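Magnesium transporter (Enterococcus faecalis, PDB 2OUX) probably carries magnesium ions across the cell membrane as a homodimer, this chain being its magnesium-binding cytosolic part, an N domain followed by a pair of CBS domains. Local coordinates at residues 50-53 against 54-57; 21-24 against 25-28; 148-151 against 152-156; 159-162 against 163-167. All coordinates share one frame; numbering follows the deposited sequence.

Contact 1: 50-53 against 54-57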
ATOM      1  N   ASP A  50       7.808  26.316 -22.615  1.00 43.40           N
ATOM      2  CA  ASP A  50       6.705  26.093 -21.698  1.00 41.81           C
ATOM      3  C   ASP A  50       7.157  25.594 -20.323  1.00 40.62           C
ATOM      4  O   ASP A  50       6.504  25.870 -19.320  1.00 40.54           O
ATOM      5  CB  ASP A  50       5.698  25.131 -22.328  1.00 42.31           C
ATOM      6  CG  ASP A  50       5.104  25.680 -23.621  1.00 42.29           C
ATOM      7  OD1 ASP A  50       4.719  26.864 -23.643  1.00 43.23           O
ATOM      8  OD2 ASP A  50       5.011  24.933 -24.615  1.00 44.15           O
ATOM      9  N   ARG A  51       8.276  24.877 -20.260  1.00 40.35           N
ATOM     10  CA  ARG A  51       8.766  24.396 -18.969  1.00 40.08           C
ATOM     11  C   ARG A  51       9.100  25.601 -18.104  1.00 39.00           C
ATOM     12  O   ARG A  51       8.801  25.631 -16.909  1.00 36.53           O
ATOM     13  CB  ARG A  51      10.032  23.549 -19.119  1.00 40.22           C
ATOM     14  CG  ARG A  51       9.875  22.254 -19.880  1.00 40.61           C
ATOM     15  CD  ARG A  51      11.142  21.414 -19.731  1.00 41.91           C
ATOM     16  NE  ARG A  51      11.379  20.586 -20.907  1.00 43.02           N
ATOM     17  CZ  ARG A  51      12.447  20.692 -21.687  1.00 42.74           C
ATOM     18  NH1 ARG A  51      13.383  21.589 -21.413  1.00 43.57           N
ATOM     19  NH2 ARG A  51      12.576  19.904 -22.746  1.00 46.74           N
ATOM     20  N   GLN A  52       9.727  26.595 -18.725  1.00 40.22           N
ATOM     21  CA  GLN A  52      10.113  27.815 -18.031  1.00 40.81           C
ATOM     22  C   GLN A  52       8.917  28.507 -17.378  1.00 40.97           C
ATOM     23  O   GLN A  52       8.981  28.895 -16.207  1.00 41.04           O
ATOM     24  CB  GLN A  52      10.806  28.770 -19.006  1.00 43.06           C
ATOM     25  CG  GLN A  52      12.222  28.351 -19.382  1.00 44.98           C
ATOM     26  CD  GLN A  52      13.125  28.191 -18.162  1.00 45.66           C
ATOM     27  OE1 GLN A  52      12.988  28.914 -17.174  1.00 44.99           O
ATOM     28  NE2 GLN A  52      14.065  27.255 -18.237  1.00 45.16           N
ATOM     29  N   HIS A  53       7.835  28.667 -18.137  1.00 40.21           N
ATOM     30  CA  HIS A  53       6.626  29.298 -17.610  1.00 40.91           C
ATOM     31  C   HIS A  53       6.167  28.498 -16.415  1.00 39.56           C
ATOM     32  O   HIS A  53       5.804  29.051 -15.376  1.00 39.70           O
ATOM     33  CB  HIS A  53       5.495  29.286 -18.642  1.00 42.48           C
ATOM     34  CG  HIS A  53       5.716  30.204 -19.793  1.00 45.51           C
ATOM     35  ND1 HIS A  53       5.837  31.567 -19.653  1.00 46.34           N
ATOM     36  CD2 HIS A  53       5.824  29.956 -21.129  1.00 45.23           C
ATOM     37  CE1 HIS A  53       6.010  32.123 -20.839  1.00 47.24           C
ATOM     38  NE2 HIS A  53       6.005  31.159 -21.748  1.00 45.10           N
ATOM     39  N   LEU A  54       6.186  27.180 -16.583  1.00 38.18           N
ATOM     40  CA  LEU A  54       5.747  26.274 -15.540  1.00 36.56           C
ATOM     41  C   LEU A  54       6.505  26.483 -14.237  1.00 36.59           C
ATOM     42  O   LEU A  54       5.915  26.401 -13.160  1.00 36.57           O
ATOM     43  CB  LEU A  54       5.862  24.833 -16.026  1.00 35.03           C
ATOM     44  CG  LEU A  54       5.306  23.759 -15.100  1.00 31.32           C
ATOM     45  CD1 LEU A  54       4.995  22.525 -15.897  1.00 32.17           C
ATOM     46  CD2 LEU A  54       6.314  23.466 -14.010  1.00 32.36           C
ATOM     47  N   TYR A  55       7.801  26.768 -14.333  1.00 36.55           N
ATOM     48  CA  TYR A  55       8.620  27.010 -13.146  1.00 36.93           C
ATOM     49  C   TYR A  55       8.163  28.288 -12.448  1.00 38.80           C
ATOM     50  O   TYR A  55       8.341  28.445 -11.241  1.00 38.15           O
ATOM     51  CB  TYR A  55      10.101  27.141 -13.531  1.00 35.87           C
ATOM     52  CG  TYR A  55      10.685  25.908 -14.195  1.00 37.05           C
ATOM     53  CD1 TYR A  55      11.601  26.022 -15.245  1.00 37.20           C
ATOM     54  CD2 TYR A  55      10.318  24.625 -13.779  1.00 37.51           C
ATOM     55  CE1 TYR A  55      12.132  24.889 -15.865  1.00 36.70           C
ATOM     56  CE2 TYR A  55      10.846  23.485 -14.393  1.00 36.41           C
ATOM     57  CZ  TYR A  55      11.747  23.622 -15.433  1.00 37.50           C
ATOM     58  OH  TYR A  55      12.247  22.494 -16.044  1.00 37.58           O
ATOM     59  N   ASN A  56       7.568  29.201 -13.212  1.00 40.17           N
ATOM     60  CA  ASN A  56       7.096  30.461 -12.650  1.00 41.45           C
ATOM     61  C   ASN A  56       5.746  30.346 -11.930  1.00 42.03           C
ATOM     62  O   ASN A  56       5.410  31.190 -11.101  1.00 42.43           O
ATOM     63  CB  ASN A  56       6.988  31.531 -13.747  1.00 42.16           C
ATOM     64  CG  ASN A  56       8.317  31.800 -14.441  1.00 42.85           C
ATOM     65  OD1 ASN A  56       9.365  31.887 -13.796  1.00 42.01           O
ATOM     66  ND2 ASN A  56       8.274  31.953 -15.762  1.00 41.61           N
ATOM     67  N   TYR A  57       4.972  29.310 -12.235  1.00 41.78           N
ATOM     68  CA  TYR A  57       3.664  29.151 -11.607  1.00 42.12           C
ATOM     69  C   TYR A  57       3.615  28.117 -10.492  1.00 40.90           C
ATOM     70  O   TYR A  57       2.596  27.979  -9.814  1.00 40.07           O
ATOM     71  CB  TYR A  57       2.612  28.799 -12.658  1.00 45.63           C
ATOM     72  CG  TYR A  57       2.479  29.813 -13.771  1.00 49.80           C
ATOM     73  CD1 TYR A  57       2.430  31.178 -13.496  1.00 52.41           C
ATOM     74  CD2 TYR A  57       2.397  29.408 -15.099  1.00 52.55           C
ATOM     75  CE1 TYR A  57       2.292  32.114 -14.516  1.00 54.46           C
ATOM     76  CE2 TYR A  57       2.260  30.333 -16.128  1.00 55.60           C
ATOM     77  CZ  TYR A  57       2.211  31.683 -15.827  1.00 55.43           C
ATOM     78  OH  TYR A  57       2.069  32.600 -16.838  1.00 59.59           O
TER
HETATM   79  O   HOH W   1       5.617  33.130 -17.443  1.00 44.81           O
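Y55 folds back along the preceding turn onto R51 and Q52. Its CB starts against the carbonyl of Q52, with 3.4 Å between Y55 CB and Q52 O. CG stands beside the backbone N (chi1 -61°), which swings the ring over the R51 carbonyl: R51 O lies 3.3 Å from Y55 CG, above one face of the ring and over its centre. R51 O also accepts the helical bond from Y55 N, at 3.0 Å, so one carbonyl grips the backbone and backs the ring of a single residue. Further out, Y55 CD1 meets Q52, whose OE1 sits 3.7 Å away in the plane of the ring, at its edge. The Q52 amide is turned 77° from that plane, and its NE2 reaches past CE1 to the backbone oxygen of E83.

All of this takes place in the last turns of helix 48-57, in the MgtE N domain, where L54 on the inner side packs against F27 and L63. At the tip, the Y55 hydroxyl oxygen OH lies 3.9 Å from R51 CB, the two side chains running alongside each other in the same direction. Y43 and E83 hydrogen-bond to that hydroxyl, while R51 NH1 makes a salt bridge to the other carboxylate oxygen of E83. Two residues further along, a similar arrangement recurs: H53 O lies over a face of the Y57 ring, 3.4 Å from Y57 CD2. A water in the plane of the imidazole lies 2.7 Å from H53 ND1 and also takes a weak bond from N56 ND2.

Contact 2: 21-24 against 25-28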
ATOM      1  N   ASN A  21      -1.416  31.275 -22.724  1.00 56.89           N
ATOM      2  CA  ASN A  21      -2.107  32.528 -22.430  1.00 56.80           C
ATOM      3  C   ASN A  21      -1.684  33.087 -21.079  1.00 56.16           C
ATOM      4  O   ASN A  21      -2.230  34.085 -20.617  1.00 56.27           O
ATOM      5  CB  ASN A  21      -3.621  32.321 -22.422  1.00 58.55           C
ATOM      6  CG  ASN A  21      -4.169  32.002 -23.794  1.00 59.66           C
ATOM      7  OD1 ASN A  21      -5.372  31.802 -23.961  1.00 61.35           O
ATOM      8  ND2 ASN A  21      -3.287  31.953 -24.786  1.00 59.60           N
ATOM      9  N   GLN A  22      -0.717  32.432 -20.450  1.00 54.82           N
ATOM     10  CA  GLN A  22      -0.210  32.853 -19.151  1.00 54.21           C
ATOM     11  C   GLN A  22      -1.297  33.153 -18.121  1.00 54.08           C
ATOM     12  O   GLN A  22      -1.261  34.175 -17.434  1.00 53.56           O
ATOM     13  CB  GLN A  22       0.723  34.057 -19.320  1.00 54.50           C
ATOM     14  CG  GLN A  22       1.993  33.713 -20.092  1.00 56.16           C
ATOM     15  CD  GLN A  22       3.113  34.716 -19.876  1.00 57.26           C
ATOM     16  OE1 GLN A  22       3.245  35.695 -20.610  1.00 56.83           O
ATOM     17  NE2 GLN A  22       3.924  34.477 -18.850  1.00 59.37           N
ATOM     18  N   GLN A  23      -2.256  32.238 -18.017  1.00 53.39           N
ATOM     19  CA  GLN A  23      -3.363  32.351 -17.073  1.00 54.60           C
ATOM     20  C   GLN A  23      -2.954  31.566 -15.822  1.00 54.47           C
ATOM     21  O   GLN A  23      -3.479  30.482 -15.558  1.00 54.72           O
ATOM     22  CB  GLN A  23      -4.633  31.739 -17.682  1.00 55.67           C
ATOM     23  CG  GLN A  23      -4.951  32.213 -19.097  1.00 57.67           C
ATOM     24  CD  GLN A  23      -6.079  31.421 -19.754  1.00 59.28           C
ATOM     25  OE1 GLN A  23      -7.211  31.413 -19.271  1.00 60.30           O
ATOM     26  NE2 GLN A  23      -5.770  30.749 -20.860  1.00 58.52           N
HETATM   27  N   MSE A  24      -2.012  32.122 -15.062  1.00 54.18           N
HETATM   28  CA  MSE A  24      -1.484  31.480 -13.860  1.00 53.76           C
HETATM   29  C   MSE A  24      -2.479  30.711 -12.996  1.00 53.12           C
HETATM   30  O   MSE A  24      -2.314  29.511 -12.772  1.00 53.46           O
HETATM   31  CB  MSE A  24      -0.754  32.511 -12.988  1.00 54.95           C
HETATM   32  CG  MSE A  24      -0.151  31.924 -11.709  1.00 56.60           C
HETATM   33 SE   MSE A  24       1.088  33.099 -10.778  1.00 58.97          SE
HETATM   34  CE  MSE A  24      -0.090  33.749  -9.387  1.00 56.29           C
ATOM     35  N   ASN A  25      -3.510  31.390 -12.511  1.00 51.74           N
ATOM     36  CA  ASN A  25      -4.495  30.749 -11.645  1.00 50.01           C
ATOM     37  C   ASN A  25      -5.294  29.619 -12.304  1.00 47.84           C
ATOM     38  O   ASN A  25      -5.562  28.592 -11.668  1.00 44.14           O
ATOM     39  CB  ASN A  25      -5.428  31.817 -11.071  1.00 52.84           C
ATOM     40  CG  ASN A  25      -4.663  32.917 -10.332  1.00 56.86           C
ATOM     41  OD1 ASN A  25      -4.102  32.693  -9.253  1.00 56.60           O
ATOM     42  ND2 ASN A  25      -4.623  34.110 -10.925  1.00 59.03           N
ATOM     43  N   GLU A  26      -5.673  29.798 -13.568  1.00 45.58           N
ATOM     44  CA  GLU A  26      -6.418  28.760 -14.278  1.00 42.93           C
ATOM     45  C   GLU A  26      -5.496  27.549 -14.419  1.00 40.09           C
ATOM     46  O   GLU A  26      -5.910  26.406 -14.231  1.00 37.22           O
ATOM     47  CB  GLU A  26      -6.829  29.245 -15.667  1.00 45.54           C
ATOM     48  CG  GLU A  26      -8.322  29.137 -15.973  1.00 51.69           C
ATOM     49  CD  GLU A  26      -8.873  27.716 -15.888  1.00 54.69           C
ATOM     50  OE1 GLU A  26      -9.554  27.290 -16.847  1.00 54.52           O
ATOM     51  OE2 GLU A  26      -8.649  27.030 -14.862  1.00 56.94           O
ATOM     52  N   PHE A  27      -4.238  27.825 -14.754  1.00 37.91           N
ATOM     53  CA  PHE A  27      -3.228  26.795 -14.917  1.00 35.77           C
ATOM     54  C   PHE A  27      -3.080  25.992 -13.631  1.00 35.98           C
ATOM     55  O   PHE A  27      -3.232  24.774 -13.630  1.00 35.78           O
ATOM     56  CB  PHE A  27      -1.881  27.424 -15.256  1.00 34.09           C
ATOM     57  CG  PHE A  27      -0.756  26.444 -15.273  1.00 33.52           C
ATOM     58  CD1 PHE A  27      -0.578  25.592 -16.360  1.00 32.32           C
ATOM     59  CD2 PHE A  27       0.089  26.322 -14.178  1.00 31.65           C
ATOM     60  CE1 PHE A  27       0.424  24.636 -16.352  1.00 31.40           C
ATOM     61  CE2 PHE A  27       1.096  25.367 -14.163  1.00 31.09           C
ATOM     62  CZ  PHE A  27       1.264  24.523 -15.251  1.00 30.45           C
ATOM     63  N   ARG A  28      -2.777  26.690 -12.542  1.00 35.00           N
ATOM     64  CA  ARG A  28      -2.601  26.063 -11.244  1.00 35.36           C
ATOM     65  C   ARG A  28      -3.753  25.152 -10.865  1.00 36.04           C
ATOM     66  O   ARG A  28      -3.528  24.011 -10.454  1.00 35.31           O
ATOM     67  CB  ARG A  28      -2.423  27.122 -10.160  1.00 35.33           C
ATOM     68  CG  ARG A  28      -1.128  27.887 -10.256  1.00 34.79           C
ATOM     69  CD  ARG A  28      -0.962  28.790  -9.060  1.00 35.15           C
ATOM     70  NE  ARG A  28       0.291  28.519  -8.374  1.00 39.33           N
ATOM     71  CZ  ARG A  28       0.421  27.745  -7.300  1.00 37.16           C
ATOM     72  NH1 ARG A  28      -0.626  27.148  -6.754  1.00 33.67           N
ATOM     73  NH2 ARG A  28       1.619  27.572  -6.774  1.00 39.70           N
TER
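F27 presents an edge of its ring to M24 O, which lies near the ring plane, while F31 meets the same ring with its plane only about 15° away. L15, T18 and L19 of helix 8-20 and L54 of helix 48-57 also pack on F27, the buried member of an otherwise surface-lying group. F27 CG is anti to the backbone N (chi1 173°), which carries the ring away from the turn and in among those helices; F27 CB stays behind, 3.3 Å from M24 O. The flat ends of Q23 and E26 keep their planes 76° apart. These two side chains run alongside each other in the same direction and touch at their roots, Q23 CB to E26 CB being 3.9 Å.

On another side of the helix M24, a selenomethionine, and R28 likewise lie side by side, pointing the same way. R28 CG rests 3.2 Å from M24 O, and R28 CD is 4.2 Å from M24 CG; beyond that the guanidinium leaves for a salt bridge with E62. Two nearly straight backbone bonds hold the turn, F27 N to Q23 O and R28 N to M24 O, both at 2.9 Å. They are the opening bonds of helix 24-31, with Q23 at the N-cap. Just before it, Q22 has the positive phi of a Schellman motif that ends helix 8-20: a tight helix-to-helix junction, with just the three residues 21-23 between one helix and the next.

Contact 3: 148-151 against 152-156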
ATOM      1  N   VAL A 148       6.423   8.036  10.235  1.00 28.91           N
ATOM      2  CA  VAL A 148       5.838   8.506  11.482  1.00 29.45           C
ATOM      3  C   VAL A 148       6.228   7.621  12.658  1.00 28.05           C
ATOM      4  O   VAL A 148       5.995   6.416  12.644  1.00 28.22           O
ATOM      5  CB  VAL A 148       4.292   8.531  11.413  1.00 28.83           C
ATOM      6  CG1 VAL A 148       3.725   9.085  12.711  1.00 28.92           C
ATOM      7  CG2 VAL A 148       3.840   9.353  10.225  1.00 30.57           C
ATOM      8  N   SER A 149       6.811   8.222  13.684  1.00 27.09           N
ATOM      9  CA  SER A 149       7.185   7.462  14.867  1.00 29.02           C
ATOM     10  C   SER A 149       6.676   8.157  16.130  1.00 28.70           C
ATOM     11  O   SER A 149       6.633   9.385  16.204  1.00 29.48           O
ATOM     12  CB  SER A 149       8.705   7.292  14.929  1.00 30.77           C
ATOM     13  OG  SER A 149       9.365   8.527  14.741  1.00 31.57           O
ATOM     14  N   ILE A 150       6.274   7.362  17.113  1.00 27.80           N
ATOM     15  CA  ILE A 150       5.773   7.886  18.378  1.00 28.78           C
ATOM     16  C   ILE A 150       6.307   7.019  19.510  1.00 29.49           C
ATOM     17  O   ILE A 150       6.919   5.976  19.264  1.00 27.65           O
ATOM     18  CB  ILE A 150       4.233   7.836  18.438  1.00 26.99           C
ATOM     19  CG1 ILE A 150       3.767   6.390  18.246  1.00 29.84           C
ATOM     20  CG2 ILE A 150       3.642   8.755  17.398  1.00 23.43           C
ATOM     21  CD1 ILE A 150       2.306   6.152  18.562  1.00 31.93           C
ATOM     22  N   VAL A 151       6.078   7.458  20.745  1.00 32.52           N
ATOM     23  CA  VAL A 151       6.510   6.699  21.915  1.00 34.25           C
ATOM     24  C   VAL A 151       5.317   5.914  22.427  1.00 35.84           C
ATOM     25  O   VAL A 151       4.166   6.296  22.195  1.00 35.70           O
ATOM     26  CB  VAL A 151       7.008   7.609  23.061  1.00 34.96           C
ATOM     27  CG1 VAL A 151       8.252   8.349  22.630  1.00 35.31           C
ATOM     28  CG2 VAL A 151       5.906   8.585  23.472  1.00 33.98           C
ATOM     29  N   ALA A 152       5.606   4.830  23.140  1.00 36.65           N
ATOM     30  CA  ALA A 152       4.582   3.953  23.694  1.00 38.43           C
ATOM     31  C   ALA A 152       3.617   4.562  24.719  1.00 40.75           C
ATOM     32  O   ALA A 152       2.403   4.457  24.551  1.00 41.33           O
ATOM     33  CB  ALA A 152       5.248   2.724  24.294  1.00 37.36           C
ATOM     34  N   ASN A 153       4.149   5.181  25.775  1.00 41.90           N
ATOM     35  CA  ASN A 153       3.322   5.758  26.841  1.00 42.49           C
ATOM     36  C   ASN A 153       2.581   7.019  26.430  1.00 42.55           C
ATOM     37  O   ASN A 153       2.623   8.041  27.103  1.00 44.01           O
ATOM     38  CB  ASN A 153       4.180   6.030  28.086  1.00 44.25           C
ATOM     39  CG  ASN A 153       3.360   6.530  29.271  1.00 45.59           C
ATOM     40  OD1 ASN A 153       3.342   7.729  29.571  1.00 43.09           O
ATOM     41  ND2 ASN A 153       2.671   5.611  29.946  1.00 44.76           N
ATOM     42  N   GLN A 154       1.885   6.925  25.312  1.00 43.70           N
ATOM     43  CA  GLN A 154       1.116   8.029  24.775  1.00 42.14           C
ATOM     44  C   GLN A 154      -0.273   7.481  24.463  1.00 41.43           C
ATOM     45  O   GLN A 154      -0.446   6.272  24.320  1.00 39.72           O
ATOM     46  CB  GLN A 154       1.819   8.534  23.517  1.00 41.62           C
ATOM     47  CG  GLN A 154       1.022   9.436  22.619  1.00 44.02           C
ATOM     48  CD  GLN A 154       1.877   9.990  21.497  1.00 44.52           C
ATOM     49  OE1 GLN A 154       2.699   9.279  20.924  1.00 44.43           O
ATOM     50  NE2 GLN A 154       1.689  11.260  21.178  1.00 45.85           N
ATOM     51  N   THR A 155      -1.262   8.362  24.376  1.00 40.72           N
ATOM     52  CA  THR A 155      -2.622   7.942  24.068  1.00 39.01           C
ATOM     53  C   THR A 155      -2.867   8.023  22.563  1.00 38.38           C
ATOM     54  O   THR A 155      -2.131   8.704  21.845  1.00 36.29           O
ATOM     55  CB  THR A 155      -3.634   8.852  24.735  1.00 39.02           C
ATOM     56  OG1 THR A 155      -3.413  10.191  24.281  1.00 39.51           O
ATOM     57  CG2 THR A 155      -3.499   8.790  26.248  1.00 39.26           C
ATOM     58  N   VAL A 156      -3.913   7.345  22.089  1.00 36.88           N
ATOM     59  CA  VAL A 156      -4.226   7.373  20.665  1.00 35.54           C
ATOM     60  C   VAL A 156      -4.627   8.804  20.314  1.00 35.43           C
ATOM     61  O   VAL A 156      -4.325   9.304  19.225  1.00 33.50           O
ATOM     62  CB  VAL A 156      -5.382   6.398  20.302  1.00 36.32           C
ATOM     63  CG1 VAL A 156      -5.176   5.052  20.988  1.00 34.03           C
ATOM     64  CG2 VAL A 156      -6.707   7.002  20.670  1.00 36.96           C
TER
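Q154 reaches I150 because its side chain is stretched out: CG lies opposite the backbone N (chi1 165°) and the chain stays extended beyond it (chi2 174°). This sends the side chain back across the turn, crossing that of I150 at about a right angle. I150 for its part holds CG1 between its backbone N and carbonyl carbon (chi1 58°), the crowded position, and CG2 beside the N. The glutamine oxygen is what arrives: Q154 OE1 comes 3.3 Å from I150 CB, with I150 CG2 at 3.7 Å and CD1 at 3.9 Å. This is van der Waals contact of an oxygen with a branched aliphatic group. The amide nitrogen has its own partner, S158 OG, in the first turn of the following helix, a bond consistent with the oxygen, not the nitrogen, facing I150.

The setting is the first CBS domain, where strand 149-150 leads into helix 156-166. I150 pairs through its backbone with Y177 and V179 on strand 175-179; Y177 is a ligand of a bound magnesium ion. Between strand and helix the chain turns sharply at N153, the centre of an inverse gamma turn, closed by a bond of 2.6 Å from Q154 N to A152 O. Across the bend, Q154 CB sits 3.5 Å from V151 O and 4.1 Å from V151 CG2. T155 then takes the N-cap, its OG1 accepting from the backbone N of S158.

Contact 4: 159-162 against 163-167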
ATOM      1  N   ALA A 159      -1.516  10.411  19.601  1.00 34.97           N
ATOM      2  CA  ALA A 159      -0.933   9.903  18.365  1.00 35.19           C
ATOM      3  C   ALA A 159      -1.707  10.476  17.175  1.00 36.57           C
ATOM      4  O   ALA A 159      -1.120  10.893  16.170  1.00 35.57           O
ATOM      5  CB  ALA A 159      -1.002   8.375  18.354  1.00 34.13           C
HETATM    6  N   MSE A 160      -3.030  10.495  17.308  1.00 38.80           N
HETATM    7  CA  MSE A 160      -3.924  11.002  16.273  1.00 41.12           C
HETATM    8  C   MSE A 160      -3.761  12.498  16.051  1.00 43.36           C
HETATM    9  O   MSE A 160      -4.168  13.024  15.010  1.00 43.68           O
HETATM   10  CB  MSE A 160      -5.380  10.705  16.636  1.00 42.11           C
HETATM   11  CG  MSE A 160      -5.796   9.241  16.494  1.00 44.62           C
HETATM   12 SE   MSE A 160      -5.766   8.583  14.650  1.00 53.10          SE
HETATM   13  CE  MSE A 160      -6.376  10.187  13.777  1.00 46.56           C
ATOM     14  N   TYR A 161      -3.180  13.191  17.027  1.00 43.71           N
ATOM     15  CA  TYR A 161      -2.979  14.627  16.888  1.00 43.16           C
ATOM     16  C   TYR A 161      -1.798  14.861  15.959  1.00 43.55           C
ATOM     17  O   TYR A 161      -1.824  15.762  15.115  1.00 41.93           O
ATOM     18  CB  TYR A 161      -2.712  15.275  18.252  1.00 43.32           C
ATOM     19  CG  TYR A 161      -2.215  16.703  18.156  1.00 41.58           C
ATOM     20  CD1 TYR A 161      -3.036  17.722  17.672  1.00 42.24           C
ATOM     21  CD2 TYR A 161      -0.912  17.029  18.528  1.00 41.63           C
ATOM     22  CE1 TYR A 161      -2.568  19.033  17.562  1.00 42.82           C
ATOM     23  CE2 TYR A 161      -0.434  18.336  18.422  1.00 43.42           C
ATOM     24  CZ  TYR A 161      -1.266  19.331  17.939  1.00 43.19           C
ATOM     25  OH  TYR A 161      -0.791  20.618  17.840  1.00 44.10           O
ATOM     26  N   VAL A 162      -0.758  14.048  16.123  1.00 43.99           N
ATOM     27  CA  VAL A 162       0.421  14.161  15.279  1.00 45.22           C
ATOM     28  C   VAL A 162      -0.018  13.953  13.836  1.00 45.75           C
ATOM     29  O   VAL A 162       0.299  14.744  12.952  1.00 46.52           O
ATOM     30  CB  VAL A 162       1.473  13.086  15.623  1.00 45.04           C
ATOM     31  CG1 VAL A 162       2.588  13.112  14.593  1.00 44.92           C
ATOM     32  CG2 VAL A 162       2.031  13.320  17.015  1.00 45.55           C
ATOM     33  N   LEU A 163      -0.762  12.880  13.612  1.00 45.86           N
ATOM     34  CA  LEU A 163      -1.237  12.547  12.282  1.00 46.13           C
ATOM     35  C   LEU A 163      -2.011  13.677  11.625  1.00 46.29           C
ATOM     36  O   LEU A 163      -1.692  14.085  10.511  1.00 47.16           O
ATOM     37  CB  LEU A 163      -2.101  11.293  12.354  1.00 46.47           C
ATOM     38  CG  LEU A 163      -1.360  10.099  12.955  1.00 48.22           C
ATOM     39  CD1 LEU A 163      -2.337   8.976  13.253  1.00 49.90           C
ATOM     40  CD2 LEU A 163      -0.277   9.638  11.995  1.00 48.33           C
ATOM     41  N   LYS A 164      -3.024  14.192  12.315  1.00 46.89           N
ATOM     42  CA  LYS A 164      -3.840  15.261  11.760  1.00 47.49           C
ATOM     43  C   LYS A 164      -3.141  16.602  11.563  1.00 48.99           C
ATOM     44  O   LYS A 164      -3.309  17.237  10.520  1.00 48.06           O
ATOM     45  CB  LYS A 164      -5.086  15.493  12.617  1.00 47.95           C
ATOM     46  CG  LYS A 164      -5.968  16.635  12.098  1.00 47.77           C
ATOM     47  CD  LYS A 164      -7.153  16.893  13.007  1.00 50.99           C
ATOM     48  CE  LYS A 164      -8.060  17.978  12.451  1.00 52.33           C
ATOM     49  NZ  LYS A 164      -9.252  18.198  13.319  1.00 54.80           N
ATOM     50  N   ASN A 165      -2.366  17.037  12.552  1.00 49.21           N
ATOM     51  CA  ASN A 165      -1.705  18.336  12.467  1.00 50.31           C
ATOM     52  C   ASN A 165      -0.185  18.332  12.327  1.00 50.81           C
ATOM     53  O   ASN A 165       0.415  19.398  12.176  1.00 51.40           O
ATOM     54  CB  ASN A 165      -2.068  19.198  13.688  1.00 50.17           C
ATOM     55  CG  ASN A 165      -3.561  19.221  13.978  1.00 49.88           C
ATOM     56  OD1 ASN A 165      -4.070  18.386  14.722  1.00 49.34           O
ATOM     57  ND2 ASN A 165      -4.268  20.182  13.390  1.00 49.80           N
ATOM     58  N   GLN A 166       0.442  17.160  12.367  1.00 49.39           N
ATOM     59  CA  GLN A 166       1.899  17.113  12.269  1.00 48.69           C
ATOM     60  C   GLN A 166       2.466  15.976  11.413  1.00 47.58           C
ATOM     61  O   GLN A 166       3.584  15.521  11.659  1.00 47.60           O
ATOM     62  CB  GLN A 166       2.507  17.019  13.678  1.00 50.14           C
ATOM     63  CG  GLN A 166       2.120  18.130  14.647  1.00 51.64           C
ATOM     64  CD  GLN A 166       2.710  19.480  14.276  1.00 53.95           C
ATOM     65  OE1 GLN A 166       3.912  19.601  14.024  1.00 55.71           O
ATOM     66  NE2 GLN A 166       1.869  20.508  14.258  1.00 54.67           N
ATOM     67  N   ALA A 167       1.721  15.524  10.411  1.00 46.47           N
ATOM     68  CA  ALA A 167       2.195  14.437   9.559  1.00 44.91           C
ATOM     69  C   ALA A 167       2.032  14.730   8.069  1.00 45.15           C
ATOM     70  O   ALA A 167       1.814  13.827   7.271  1.00 44.77           O
ATOM     71  CB  ALA A 167       1.462  13.160   9.915  1.00 45.72           C
TER
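Packing between successive turns of one helix joins A159 to L163, M160 to L163 and Y161 to N165; the helix, 156-166, links strands 149-150 and 175-179 in the beta-alpha-beta unit of the first CBS domain. Backbone bonds carry the turns, among them L163 N to A159 O at 3.3 Å, K164 N to M160 O at 3.2 Å and N165 N to Y161 O at 2.9 Å. These are close to straight at the hydrogen, though K164 N approaches its acceptor from above the carbonyl plane.

On the apolar side, L163 CG lies 3.3 Å from A159 O. The L163 CD1 branch goes on to M160, a selenomethionine, and touches M160 SE at 3.7 Å. Bends at both chi2 (-65°) and chi3 keep the M160 chain curled, and the two side chains meet at a slant. L191 and L194 cover L163 further, while M160 also packs on I195 of the second subunit.

On the outer side Y161 has CG opposite its backbone N (chi1 168°), and its ring passes across the N165 side chain at about a right angle. N165 OD1 comes 3.2 Å from Y161 CD1 and 3.3 Å from Y161 CE1, with the ring and amide planes 38° apart. Near the helix end, V162 CG1 lies 4.0 Å from Q166 CB. A167 O accepts a hydrogen bond from R192 of the second subunit. The chemistry is therefore divided by face: leucine and selenium are in dispersion contact beside the subunit interface, whereas on the exposed face an amide oxygen makes a plain close contact with two ring carbons, without a hydrogen bond.

How the contacts relate
From the N terminus, contact 2 comes first, at the turn joining helix 8-20 to helix 24-31, and contact 1 follows in helix 48-57. Their centres are 11 Å apart and they touch: the Y57 ring packs on M24 and Y57 O takes a weak bond from R28, which ties helix 24-31 to helix 48-57. Contacts 3 and 4 lie in the first CBS domain, also 11 Å apart between centres; I150 meets A159 and V148 meets L163, seating helix 156-166 on its strand. All four are local and in series, with none nesting or crossing. Contacts 1 and 3 stand about 42 Å apart, centre to centre, on opposite sides of the chain's centre.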